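Local coordinates for protein probable serine protease HTRA3 (Homo sapiens, PDB 2P3W) that probably cleaves proteins as a serine protease of the HtrA family, and through its PDZ domain binds C-terminal peptides such as the phage-derived sequence FGRWV, at residues K5-I10 / A99-M104; D55-V60 / V87-D92; N63-V68 / L78-L83; R11-T16 / Y38-A43. One frame throughout, in Å; residues are numbered along the deposited sequence.

Contact 1: residues K5-I10 / A99-M104; sequences KRFIGI and APEVVM
Four backbone hydrogen bonds join strand 5-7 to strand 101-103 in an antiparallel pairing, and between them they satisfy the N-H and C=O groups of K5, F7, E101 and V103. K5 and V103 form one hydrogen-bonded pair, with V103 N to K5 O the straightest bond (2.9 Å, 169° at the hydrogen); F7 and E101 form the other, where E101 N reaches F7 O at 3.0 Å. R6 and V102 make the non-hydrogen-bonded pair between them, and R6 CA lies 3.3 Å from E101 O in a CA-H...O contact. On their face, the R6 guanidinium lies alongside V102, with CG1 of V102 over it and NH1 3.8 Å from V102 CG2.

F7 carries the other face. Its CG sits in the crowded position between backbone N and carbonyl carbon (chi1 75°), so the ring lies beside the extended E101 chain: E101 CB stands over the ring face, 4.1 Å from the centroid, while V103 CG2 meets the edge at CE1 (3.7 Å). E101 OE1 forms a salt bridge with R50 of helix 47-51.

P47 of that helix also touches F7. I8 touches P100 and V77 of helix 70-79, and the I8-I10 backbone bonds the second subunit, whose V112 packs on I8 and I10, as expected where a PDZ domain receives a C-terminal peptide beside that helix.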
loop_
_atom_site.group_PDB
_atom_site.type_symbol
_atom_site.label_atom_id
_atom_site.label_comp_id
_atom_site.label_asym_id
_atom_site.label_seq_id
_atom_site.Cartn_x
_atom_site.Cartn_y
_atom_site.Cartn_z
ATOM N N LYS A 5 -14.368 -2.273 -0.213
ATOM C CA LYS A 5 -13.033 -2.810 -0.029
ATOM C C LYS A 5 -12.775 -2.998 1.443
ATOM O O LYS A 5 -13.024 -2.074 2.221
ATOM C CB LYS A 5 -11.975 -1.844 -0.581
ATOM C CG LYS A 5 -10.620 -2.449 -0.581
ATOM C CD LYS A 5 -10.449 -3.329 -1.780
ATOM C CE LYS A 5 -9.076 -3.948 -1.813
ATOM N NZ LYS A 5 -9.013 -4.859 -2.987
ATOM N N ARG A 6 -12.302 -4.191 1.817
ATOM C CA ARG A 6 -11.901 -4.535 3.190
ATOM C C ARG A 6 -10.397 -4.680 3.154
ATOM O O ARG A 6 -9.855 -5.357 2.285
ATOM C CB ARG A 6 -12.520 -5.882 3.649
ATOM C CG ARG A 6 -14.011 -5.832 3.721
ATOM C CD ARG A 6 -14.710 -7.190 3.581
ATOM N NE ARG A 6 -15.974 -6.953 2.883
ATOM C CZ ARG A 6 -17.043 -6.385 3.441
ATOM N NH1 ARG A 6 -17.059 -6.067 4.728
ATOM N NH2 ARG A 6 -18.107 -6.125 2.695
ATOM N N PHE A 7 -9.704 -4.038 4.086
ATOM C CA PHE A 7 -8.260 -4.092 4.063
ATOM C C PHE A 7 -7.656 -4.017 5.447
ATOM O O PHE A 7 -8.243 -3.479 6.382
ATOM C CB PHE A 7 -7.685 -2.977 3.176
ATOM C CG PHE A 7 -7.738 -1.597 3.780
ATOM C CD1 PHE A 7 -8.888 -0.820 3.688
ATOM C CD2 PHE A 7 -6.624 -1.049 4.423
ATOM C CE1 PHE A 7 -8.916 0.466 4.248
ATOM C CE2 PHE A 7 -6.661 0.177 4.982
ATOM C CZ PHE A 7 -7.798 0.949 4.900
ATOM N N ILE A 8 -6.461 -4.595 5.573
ATOM C CA ILE A 8 -5.705 -4.443 6.820
ATOM C C ILE A 8 -4.433 -3.599 6.716
ATOM O O ILE A 8 -3.901 -3.172 7.742
ATOM C CB ILE A 8 -5.363 -5.802 7.486
ATOM C CG1 ILE A 8 -4.516 -6.695 6.586
ATOM C CG2 ILE A 8 -6.671 -6.506 7.880
ATOM C CD1 ILE A 8 -3.977 -7.974 7.243
ATOM N N GLY A 9 -3.939 -3.355 5.505
ATOM C CA GLY A 9 -2.833 -2.438 5.326
ATOM C C GLY A 9 -1.435 -3.017 5.457
ATOM O O GLY A 9 -0.546 -2.388 6.049
ATOM N N ILE A 10 -1.222 -4.198 4.885
ATOM C CA ILE A 10 0.138 -4.710 4.753
ATOM C C ILE A 10 0.405 -5.130 3.328
ATOM O O ILE A 10 -0.533 -5.540 2.621
ATOM C CB ILE A 10 0.418 -5.880 5.716
ATOM C CG1 ILE A 10 -0.462 -7.076 5.418
ATOM C CG2 ILE A 10 0.230 -5.491 7.180
ATOM C CD1 ILE A 10 0.026 -8.353 6.147
ATOM N N ALA A 99 -9.001 -5.594 13.141
ATOM C CA ALA A 99 -10.252 -5.498 12.394
ATOM C C ALA A 99 -10.070 -4.878 11.009
ATOM O O ALA A 99 -9.640 -3.720 10.915
ATOM C CB ALA A 99 -11.262 -4.637 13.206
ATOM N N PRO A 100 -10.390 -5.622 9.928
ATOM C CA PRO A 100 -10.293 -4.986 8.602
ATOM C C PRO A 100 -11.158 -3.739 8.519
ATOM O O PRO A 100 -12.286 -3.749 8.966
ATOM C CB PRO A 100 -10.802 -6.080 7.631
ATOM C CG PRO A 100 -10.526 -7.375 8.358
ATOM C CD PRO A 100 -10.760 -7.050 9.837
ATOM N N GLU A 101 -10.584 -2.664 8.007
ATOM C CA GLU A 101 -11.294 -1.418 7.696
ATOM C C GLU A 101 -12.091 -1.587 6.419
ATOM O O GLU A 101 -11.617 -2.184 5.465
ATOM C CB GLU A 101 -10.275 -0.296 7.534
ATOM C CG GLU A 101 -10.858 1.077 7.300
ATOM C CD GLU A 101 -9.838 2.216 7.550
ATOM O OE1 GLU A 101 -8.782 2.022 8.240
ATOM O OE2 GLU A 101 -10.092 3.323 7.004
ATOM N N VAL A 102 -13.323 -1.082 6.415
ATOM C CA VAL A 102 -14.199 -1.198 5.264
ATOM C C VAL A 102 -14.435 0.186 4.650
ATOM O O VAL A 102 -14.812 1.144 5.345
ATOM C CB VAL A 102 -15.558 -1.810 5.661
ATOM C CG1 VAL A 102 -16.407 -2.052 4.414
ATOM C CG2 VAL A 102 -15.343 -3.136 6.448
ATOM N N VAL A 103 -14.199 0.289 3.342
ATOM C CA VAL A 103 -14.427 1.541 2.599
ATOM C C VAL A 103 -15.460 1.282 1.519
ATOM O O VAL A 103 -15.353 0.338 0.762
ATOM C CB VAL A 103 -13.111 2.085 1.965
ATOM C CG1 VAL A 103 -13.331 3.449 1.329
ATOM C CG2 VAL A 103 -12.003 2.163 3.010
ATOM N N MET A 104 -16.451 2.163 1.450
ATOM C CA MET A 104 -17.569 2.023 0.537
ATOM C C MET A 104 -17.443 2.912 -0.705
ATOM O O MET A 104 -16.590 3.823 -0.782
ATOM C CB MET A 104 -18.845 2.357 1.291
ATOM C CG MET A 104 -19.008 1.543 2.531
ATOM S SD MET A 104 -20.540 1.928 3.333
ATOM C CE MET A 104 -21.726 1.254 2.162
#

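Contact 2: residues D55-V60 / V87-D92; sequences DGDIIV and VRRGND
Within the antiparallel sheet of the PDZ domain, strand 58-60 lies against strand 87-89, which ends in a type II' turn from R89 to D92. I58 and R88 form a hydrogen-bonded pair, with R88 N to I58 O at 2.8 Å and I58 N to R88 O at 3.0 Å. The side chains do the rest.

R89 starts with CG anti to its backbone N (chi1 -178°) and stays extended until it bends at chi3 (-68°), which brings its guanidinium side-on to D57. NE bonds D57 OD1 and NH2 bonds OD2, both on syn lone pairs, with the two flat groups nearly coplanar; each oxygen thus meets its own nitrogen in a salt bridge. D57 OD2 also accepts from Q54 N, and R89 NH2 from there reaches G52 O. V87 CG1, anti to its own N, packs on D57 CG at 3.6 Å, while V87 CG2 meets I59 CG1.

R88 bends instead at chi2 (-72°), crossing V60 at about a right angle on its way to salt bridges with D93 and E86. V60 CG2, in the crowded position between backbone N and carbonyl carbon, stands 3.5 Å above the plane of the R88 guanidinium, over its centre.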
loop_
_atom_site.group_PDB
_atom_site.type_symbol
_atom_site.label_atom_id
_atom_site.label_comp_id
_atom_site.label_asym_id
_atom_site.label_seq_id
_atom_site.Cartn_x
_atom_site.Cartn_y
_atom_site.Cartn_z
ATOM N N ASP A 55 6.910 -4.070 9.949
ATOM C CA ASP A 55 7.546 -4.793 8.855
ATOM C C ASP A 55 8.611 -5.757 9.399
ATOM O O ASP A 55 9.229 -5.543 10.453
ATOM C CB ASP A 55 8.056 -3.874 7.742
ATOM C CG ASP A 55 8.938 -2.772 8.241
ATOM O OD1 ASP A 55 9.795 -3.025 9.112
ATOM O OD2 ASP A 55 8.800 -1.651 7.729
ATOM N N GLY A 56 8.747 -6.882 8.718
ATOM C CA GLY A 56 9.599 -7.967 9.167
ATOM C C GLY A 56 8.838 -9.040 9.946
ATOM O O GLY A 56 9.371 -10.141 10.157
ATOM N N ASP A 57 7.631 -8.705 10.416
ATOM C CA ASP A 57 6.786 -9.641 11.165
ATOM C C ASP A 57 6.432 -10.808 10.266
ATOM O O ASP A 57 6.305 -10.647 9.048
ATOM C CB ASP A 57 5.513 -8.951 11.639
ATOM C CG ASP A 57 5.705 -8.110 12.872
ATOM O OD1 ASP A 57 6.817 -8.082 13.441
ATOM O OD2 ASP A 57 4.686 -7.515 13.299
ATOM N N ILE A 58 6.321 -12.003 10.826
ATOM C CA ILE A 58 5.759 -13.129 10.063
ATOM C C ILE A 58 4.435 -13.548 10.687
ATOM O O ILE A 58 4.395 -13.899 11.864
ATOM C CB ILE A 58 6.744 -14.319 9.996
ATOM C CG1 ILE A 58 8.055 -13.914 9.312
ATOM C CG2 ILE A 58 6.125 -15.506 9.236
ATOM C CD1 ILE A 58 9.226 -14.849 9.510
ATOM N N ILE A 59 3.374 -13.563 9.886
ATOM C CA ILE A 59 2.037 -13.922 10.330
ATOM C C ILE A 59 1.908 -15.420 10.079
ATOM O O ILE A 59 2.070 -15.894 8.942
ATOM C CB ILE A 59 0.935 -13.103 9.597
ATOM C CG1 ILE A 59 1.165 -11.588 9.793
ATOM C CG2 ILE A 59 -0.438 -13.515 10.096
ATOM C CD1 ILE A 59 0.316 -10.713 8.939
ATOM N N VAL A 60 1.669 -16.186 11.152
ATOM C CA VAL A 60 1.627 -17.641 11.062
ATOM C C VAL A 60 0.254 -18.300 11.254
ATOM O O VAL A 60 0.057 -19.417 10.797
ATOM C CB VAL A 60 2.677 -18.285 11.981
ATOM C CG1 VAL A 60 4.080 -17.813 11.551
ATOM C CG2 VAL A 60 2.425 -17.943 13.437
ATOM N N VAL A 87 1.759 -13.759 15.335
ATOM C CA VAL A 87 2.918 -13.201 14.667
ATOM C C VAL A 87 4.206 -13.646 15.367
ATOM O O VAL A 87 4.285 -13.727 16.585
ATOM C CB VAL A 87 2.838 -11.647 14.678
ATOM C CG1 VAL A 87 4.208 -10.990 14.515
ATOM C CG2 VAL A 87 1.807 -11.134 13.645
ATOM N N ARG A 88 5.208 -13.956 14.556
ATOM C CA ARG A 88 6.567 -14.182 15.022
ATOM C C ARG A 88 7.371 -12.928 14.740
ATOM O O ARG A 88 7.464 -12.512 13.571
ATOM C CB ARG A 88 7.205 -15.339 14.261
ATOM C CG ARG A 88 6.460 -16.642 14.352
ATOM C CD ARG A 88 6.592 -17.263 15.710
ATOM N NE ARG A 88 5.781 -18.475 15.770
ATOM C CZ ARG A 88 4.561 -18.568 16.306
ATOM N NH1 ARG A 88 3.965 -17.512 16.861
ATOM N NH2 ARG A 88 3.929 -19.747 16.286
ATOM N N ARG A 89 7.968 -12.352 15.788
ATOM C CA ARG A 89 8.829 -11.177 15.667
ATOM C C ARG A 89 10.155 -11.477 16.349
ATOM O O ARG A 89 10.242 -11.422 17.548
ATOM C CB ARG A 89 8.159 -9.973 16.325
ATOM C CG ARG A 89 8.972 -8.664 16.210
ATOM C CD ARG A 89 8.267 -7.525 16.840
ATOM N NE ARG A 89 7.052 -7.174 16.094
ATOM C CZ ARG A 89 6.106 -6.346 16.546
ATOM N NH1 ARG A 89 6.206 -5.795 17.747
ATOM N NH2 ARG A 89 5.040 -6.102 15.809
ATOM N N GLY A 90 11.175 -11.836 15.582
ATOM C CA GLY A 90 12.399 -12.383 16.171
ATOM C C GLY A 90 12.082 -13.587 17.053
ATOM O O GLY A 90 11.446 -14.545 16.600
ATOM N N ASN A 91 12.508 -13.525 18.308
ATOM C CA ASN A 91 12.238 -14.591 19.277
ATOM C C ASN A 91 10.920 -14.415 20.022
ATOM O O ASN A 91 10.609 -15.204 20.916
ATOM C CB ASN A 91 13.390 -14.696 20.268
ATOM C CG ASN A 91 14.691 -15.091 19.592
ATOM O OD1 ASN A 91 14.756 -16.118 18.911
ATOM N ND2 ASN A 91 15.725 -14.263 19.748
ATOM N N ASP A 92 10.145 -13.387 19.673
ATOM C CA ASP A 92 8.880 -13.132 20.338
ATOM C C ASP A 92 7.701 -13.713 19.536
ATOM O O ASP A 92 7.729 -13.763 18.319
ATOM C CB ASP A 92 8.675 -11.629 20.547
ATOM C CG ASP A 92 9.586 -11.055 21.629
ATOM O OD1 ASP A 92 10.238 -11.828 22.362
ATOM O OD2 ASP A 92 9.629 -9.814 21.739
HETATM O O HOH W 1 10.174 -12.337 12.541
#

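Contact 3: residues N63-V68 / L78-L83; sequences NGRPLV and LTESPL
E80, the first residue beyond helix 70-79 to leave helical backbone angles, sends a side chain across to N63 and R65 that can be followed atom by atom. Its CB points toward the opposite segment and lies 4.0 Å from N63 ND2. CG is anti to the carbonyl carbon and beside the backbone N (chi1 -65°), and the chain then runs extended to CD (chi2 169°), 3.6 Å from R65 NH2. At the tip the two oxygens divide the work. OE2 takes the short bond from R65 NH2 (2.7 Å) on its syn lone pair, although it is tilted from the guanidinium plane. OE1 accepts twice: from R65 NH1 (3.1 Å), again on the syn lone pair and in the guanidinium plane, and from N63 ND2 (2.8 Å), which arrives from above the carboxylate plane.

The result is an end-on arginine–carboxylate salt bridge with an amide added on one oxygen. R65 and N63 both meet E80 tip to tip; R65 gets there by a bend at chi3 (-51°). These three donors would be expected to stabilise the charged form of E80. The other atom of the N63 amide, OD1, accepts from L84 N and from a water that also donates to P82 O (2.9 Å), next to the cis peptide before P82.

The contact lies at the surface of the PDZ fold. It ties the turn after strand 58-62 and the start of strand 65-66 to the connection from helix 70-79 to strand 83-89, where L83, at the start of that strand, packs on V62 and on V77 of the helix.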
loop_
_atom_site.group_PDB
_atom_site.type_symbol
_atom_site.label_atom_id
_atom_site.label_comp_id
_atom_site.label_asym_id
_atom_site.label_seq_id
_atom_site.Cartn_x
_atom_site.Cartn_y
_atom_site.Cartn_z
ATOM N N ASN A 63 -7.094 -16.553 13.359
ATOM C CA ASN A 63 -8.207 -17.182 14.085
ATOM C C ASN A 63 -7.921 -18.673 14.356
ATOM O O ASN A 63 -8.800 -19.540 14.275
ATOM C CB ASN A 63 -9.528 -16.902 13.336
ATOM C CG ASN A 63 -9.912 -15.421 13.367
ATOM O OD1 ASN A 63 -9.491 -14.672 14.257
ATOM N ND2 ASN A 63 -10.717 -14.984 12.401
ATOM N N GLY A 64 -6.675 -18.964 14.720
ATOM C CA GLY A 64 -6.250 -20.339 15.013
ATOM C C GLY A 64 -5.877 -21.235 13.838
ATOM O O GLY A 64 -5.446 -22.365 14.037
ATOM N N ARG A 65 -6.029 -20.754 12.615
ATOM C CA ARG A 65 -5.730 -21.547 11.442
ATOM C C ARG A 65 -4.355 -21.235 10.896
ATOM O O ARG A 65 -4.014 -20.065 10.714
ATOM C CB ARG A 65 -6.757 -21.275 10.364
ATOM C CG ARG A 65 -8.165 -21.590 10.786
ATOM C CD ARG A 65 -9.075 -21.609 9.592
ATOM N NE ARG A 65 -8.899 -20.387 8.806
ATOM C CZ ARG A 65 -9.489 -19.225 9.057
ATOM N NH1 ARG A 65 -10.333 -19.088 10.075
ATOM N NH2 ARG A 65 -9.238 -18.195 8.264
ATOM N N PRO A 66 -3.572 -22.277 10.574
ATOM C CA PRO A 66 -2.244 -22.048 10.005
ATOM C C PRO A 66 -2.268 -21.341 8.655
ATOM O O PRO A 66 -3.110 -21.637 7.806
ATOM C CB PRO A 66 -1.648 -23.455 9.876
ATOM C CG PRO A 66 -2.779 -24.387 9.986
ATOM C CD PRO A 66 -3.875 -23.713 10.735
ATOM N N LEU A 67 -1.344 -20.400 8.474
ATOM C CA LEU A 67 -1.139 -19.718 7.190
ATOM C C LEU A 67 0.122 -20.204 6.498
ATOM O O LEU A 67 1.208 -20.186 7.092
ATOM C CB LEU A 67 -1.052 -18.209 7.403
ATOM C CG LEU A 67 -2.388 -17.545 7.753
ATOM C CD1 LEU A 67 -2.217 -16.111 8.228
ATOM C CD2 LEU A 67 -3.327 -17.616 6.578
ATOM N N VAL A 68 -0.028 -20.663 5.255
ATOM C CA VAL A 68 1.123 -21.061 4.437
ATOM C C VAL A 68 1.252 -20.239 3.151
ATOM O O VAL A 68 2.313 -20.230 2.544
ATOM C CB VAL A 68 1.106 -22.570 4.115
ATOM C CG1 VAL A 68 1.078 -23.382 5.418
ATOM C CG2 VAL A 68 -0.085 -22.944 3.216
ATOM N N LEU A 78 -11.027 -10.773 3.528
ATOM C CA LEU A 78 -12.264 -10.597 2.774
ATOM C C LEU A 78 -13.464 -11.105 3.533
ATOM O O LEU A 78 -14.582 -10.623 3.310
ATOM C CB LEU A 78 -12.129 -11.368 1.455
ATOM C CG LEU A 78 -13.254 -11.297 0.427
ATOM C CD1 LEU A 78 -13.523 -9.846 -0.032
ATOM C CD2 LEU A 78 -12.918 -12.201 -0.754
ATOM N N THR A 79 -13.257 -12.086 4.415
ATOM C CA THR A 79 -14.376 -12.848 4.969
ATOM C C THR A 79 -14.619 -12.773 6.486
ATOM O O THR A 79 -15.756 -13.009 6.938
ATOM C CB THR A 79 -14.284 -14.348 4.546
ATOM O OG1 THR A 79 -13.107 -14.943 5.087
ATOM C CG2 THR A 79 -14.239 -14.483 3.043
ATOM N N GLU A 80 -13.576 -12.506 7.258
ATOM C CA GLU A 80 -13.649 -12.547 8.706
ATOM C C GLU A 80 -13.330 -11.170 9.301
ATOM O O GLU A 80 -12.637 -10.361 8.716
ATOM C CB GLU A 80 -12.666 -13.561 9.222
ATOM C CG GLU A 80 -13.048 -14.982 8.780
ATOM C CD GLU A 80 -11.943 -15.949 9.059
ATOM O OE1 GLU A 80 -11.823 -16.378 10.222
ATOM O OE2 GLU A 80 -11.203 -16.284 8.103
ATOM N N SER A 81 -13.904 -10.917 10.473
ATOM C CA SER A 81 -13.704 -9.673 11.172
ATOM C C SER A 81 -14.034 -9.814 12.658
ATOM O O SER A 81 -15.160 -10.241 13.023
ATOM C CB SER A 81 -14.597 -8.589 10.579
ATOM O OG SER A 81 -14.282 -7.314 11.144
ATOM N N PRO A 82 -13.074 -9.457 13.538
ATOM C CA PRO A 82 -11.702 -9.064 13.291
ATOM C C PRO A 82 -10.897 -10.334 13.028
ATOM O O PRO A 82 -11.450 -11.438 13.083
ATOM C CB PRO A 82 -11.271 -8.421 14.613
ATOM C CG PRO A 82 -12.058 -9.196 15.614
ATOM C CD PRO A 82 -13.387 -9.478 14.971
ATOM N N LEU A 83 -9.605 -10.163 12.822
ATOM C CA LEU A 83 -8.648 -11.246 12.632
ATOM C C LEU A 83 -7.715 -11.311 13.840
ATOM O O LEU A 83 -6.998 -10.331 14.138
ATOM C CB LEU A 83 -7.818 -10.985 11.372
ATOM C CG LEU A 83 -8.557 -10.792 10.028
ATOM C CD1 LEU A 83 -7.518 -10.735 8.896
ATOM C CD2 LEU A 83 -9.500 -11.889 9.806
HETATM O O HOH W 2 -11.796 -13.129 15.466
#

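Contact 4: residues R11-T16 / Y38-A43; sequences RMRTIT and YVQEVA
R11 and E41 open the tight part of the pairing between strands 11-14 and 38-42. R11 N bonds E41 O at 2.9 Å, and R11 O receives Q40 N at 2.9 Å, nearly along the C=O axis, with a weak second bond from E41 N. The buried R11 side chain leaves anti to its backbone N, bends at chi2 and chi3, and lays its guanidinium face against E41 CG, 3.4 Å from NH2; Q40 CG comes up to NH1 at 3.6 Å. E41 OE1, 4.2 Å from R11 NH2, lies well out of the guanidinium plane, so no N-H points at it, and the polar ends turn to the second subunit: R11 NH1 to F108 O, E41 OE2 to N45.

Q40 and E41 thus both face R11, a classic beta bulge that shifts the register by one before M12. Strand 10-14 is the peptide-binding edge of the PDZ fold: R11 and M12 pair antiparallel with a strand of the second subunit, while M12 packs on helix 70-79.

Past the bulge, R13 and Y38 share two backbone bonds, the shorter from Y38 N to R13 O (2.7 Å), and I15 CD1 touches Y38 CB. I15 is buried, whereas R13, Q40 and Y38 are partly exposed, Y38 under helix 17-26. R13 bends at chi3 (62°) and its NH1 reaches Q40 OE1 at 3.0 Å; that oxygen lies in the guanidinium plane, but the nitrogen stands above the plane of the Q40 carbonyl.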
loop_
_atom_site.group_PDB
_atom_site.type_symbol
_atom_site.label_atom_id
_atom_site.label_comp_id
_atom_site.label_asym_id
_atom_site.label_seq_id
_atom_site.Cartn_x
_atom_site.Cartn_y
_atom_site.Cartn_z
ATOM N N ARG A 11 1.680 -5.046 2.921
ATOM C CA ARG A 11 2.128 -5.656 1.672
ATOM C C ARG A 11 2.804 -6.976 2.084
ATOM O O ARG A 11 3.762 -6.983 2.845
ATOM C CB ARG A 11 3.042 -4.722 0.885
ATOM C CG ARG A 11 3.510 -5.371 -0.422
ATOM C CD ARG A 11 3.652 -4.404 -1.561
ATOM N NE ARG A 11 4.657 -3.372 -1.322
ATOM C CZ ARG A 11 5.958 -3.561 -1.417
ATOM N NH1 ARG A 11 6.432 -4.747 -1.731
ATOM N NH2 ARG A 11 6.795 -2.543 -1.214
ATOM N N MET A 12 2.206 -8.085 1.654
ATOM C CA MET A 12 2.529 -9.394 2.173
ATOM C C MET A 12 3.229 -10.238 1.128
ATOM O O MET A 12 2.998 -10.092 -0.085
ATOM C CB MET A 12 1.244 -10.096 2.650
ATOM C CG MET A 12 0.212 -10.346 1.565
ATOM S SD MET A 12 -1.204 -11.325 2.066
ATOM C CE MET A 12 -2.201 -11.212 0.627
ATOM N N ARG A 13 4.106 -11.121 1.592
ATOM C CA ARG A 13 4.827 -12.052 0.753
ATOM C C ARG A 13 4.764 -13.454 1.371
ATOM O O ARG A 13 4.959 -13.609 2.584
ATOM C CB ARG A 13 6.295 -11.621 0.676
ATOM C CG ARG A 13 6.510 -10.311 -0.043
ATOM C CD ARG A 13 7.954 -9.849 0.009
ATOM N NE ARG A 13 8.879 -10.778 -0.643
ATOM C CZ ARG A 13 10.211 -10.712 -0.570
ATOM N NH1 ARG A 13 10.824 -9.785 0.170
ATOM N NH2 ARG A 13 10.953 -11.591 -1.235
ATOM N N THR A 14 4.491 -14.474 0.560
ATOM C CA THR A 14 4.540 -15.857 1.041
ATOM C C THR A 14 5.969 -16.288 1.432
ATOM O O THR A 14 6.902 -16.116 0.645
ATOM C CB THR A 14 4.006 -16.833 -0.043
ATOM O OG1 THR A 14 2.658 -16.476 -0.367
ATOM C CG2 THR A 14 4.054 -18.269 0.448
ATOM N N ILE A 15 6.128 -16.860 2.634
ATOM C CA ILE A 15 7.410 -17.446 3.043
ATOM C C ILE A 15 7.728 -18.651 2.155
ATOM O O ILE A 15 6.939 -19.607 2.056
ATOM C CB ILE A 15 7.405 -17.877 4.527
ATOM C CG1 ILE A 15 7.313 -16.658 5.481
ATOM C CG2 ILE A 15 8.631 -18.761 4.846
ATOM C CD1 ILE A 15 8.573 -15.887 5.685
ATOM N N THR A 16 8.889 -18.581 1.525
ATOM C CA THR A 16 9.438 -19.660 0.706
ATOM C C THR A 16 10.846 -19.940 1.207
ATOM O O THR A 16 11.412 -19.135 1.944
ATOM C CB THR A 16 9.532 -19.215 -0.753
ATOM O OG1 THR A 16 10.464 -18.131 -0.855
ATOM C CG2 THR A 16 8.177 -18.778 -1.277
ATOM N N TYR A 38 5.106 -13.148 5.210
ATOM C CA TYR A 38 6.028 -12.077 5.592
ATOM C C TYR A 38 5.452 -10.679 5.362
ATOM O O TYR A 38 4.881 -10.393 4.299
ATOM C CB TYR A 38 7.286 -12.240 4.803
ATOM C CG TYR A 38 8.395 -11.264 5.147
ATOM C CD1 TYR A 38 9.141 -11.402 6.308
ATOM C CD2 TYR A 38 8.688 -10.221 4.301
ATOM C CE1 TYR A 38 10.167 -10.501 6.614
ATOM C CE2 TYR A 38 9.713 -9.319 4.579
ATOM C CZ TYR A 38 10.442 -9.456 5.739
ATOM O OH TYR A 38 11.465 -8.549 5.995
ATOM N N VAL A 39 5.615 -9.804 6.352
ATOM C CA VAL A 39 5.130 -8.423 6.243
ATOM C C VAL A 39 6.252 -7.562 5.667
ATOM O O VAL A 39 7.169 -7.121 6.381
ATOM C CB VAL A 39 4.643 -7.854 7.593
ATOM C CG1 VAL A 39 4.110 -6.419 7.428
ATOM C CG2 VAL A 39 3.607 -8.766 8.229
ATOM N N GLN A 40 6.164 -7.338 4.354
ATOM C CA GLN A 40 7.140 -6.514 3.647
ATOM C C GLN A 40 6.981 -5.041 4.004
ATOM O O GLN A 40 7.973 -4.361 4.223
ATOM C CB GLN A 40 7.032 -6.734 2.130
ATOM C CG GLN A 40 7.991 -5.914 1.280
ATOM C CD GLN A 40 9.457 -6.239 1.462
ATOM O OE1 GLN A 40 9.822 -7.376 1.709
ATOM N NE2 GLN A 40 10.319 -5.236 1.254
ATOM N N GLU A 41 5.743 -4.553 4.042
ATOM C CA GLU A 41 5.466 -3.150 4.387
ATOM C C GLU A 41 4.139 -3.034 5.163
ATOM O O GLU A 41 3.243 -3.871 5.016
ATOM C CB GLU A 41 5.369 -2.271 3.126
ATOM C CG GLU A 41 6.571 -2.236 2.209
ATOM C CD GLU A 41 7.829 -1.644 2.843
ATOM O OE1 GLU A 41 8.933 -1.998 2.342
ATOM O OE2 GLU A 41 7.724 -0.844 3.818
ATOM N N VAL A 42 4.055 -2.002 6.013
ATOM C CA VAL A 42 2.801 -1.644 6.687
ATOM C C VAL A 42 2.363 -0.254 6.248
ATOM O O VAL A 42 3.157 0.707 6.285
ATOM C CB VAL A 42 2.973 -1.659 8.227
ATOM C CG1 VAL A 42 1.651 -1.353 8.905
ATOM C CG2 VAL A 42 3.546 -2.999 8.695
ATOM N N ALA A 43 1.119 -0.127 5.794
ATOM C CA ALA A 43 0.603 1.180 5.389
ATOM C C ALA A 43 0.316 2.065 6.629
ATOM O O ALA A 43 -0.139 1.566 7.658
ATOM C CB ALA A 43 -0.650 1.034 4.511
#

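Contact 4 is the buried member of the set and contact 3 the surface one, with contacts 1 and 2 partly buried. Contacts 1, 2 and 4 are antiparallel strand pairs, whereas contact 3 bridges two connections and works mainly through charged and polar tips and a water. Contacts 2 and 4 are sheet neighbours, since V39 bonds both G56 and D57; contact 3 is joined to contact 2 by V60 and L67. Contact 4 is nested within the loop closed by contact 1, and both reach the second subunit. R89 and R65 grip carboxylates across contacts 2 and 3; in contact 4, R11 sets a guanidinium face against E41 CG without bonding its carboxylate.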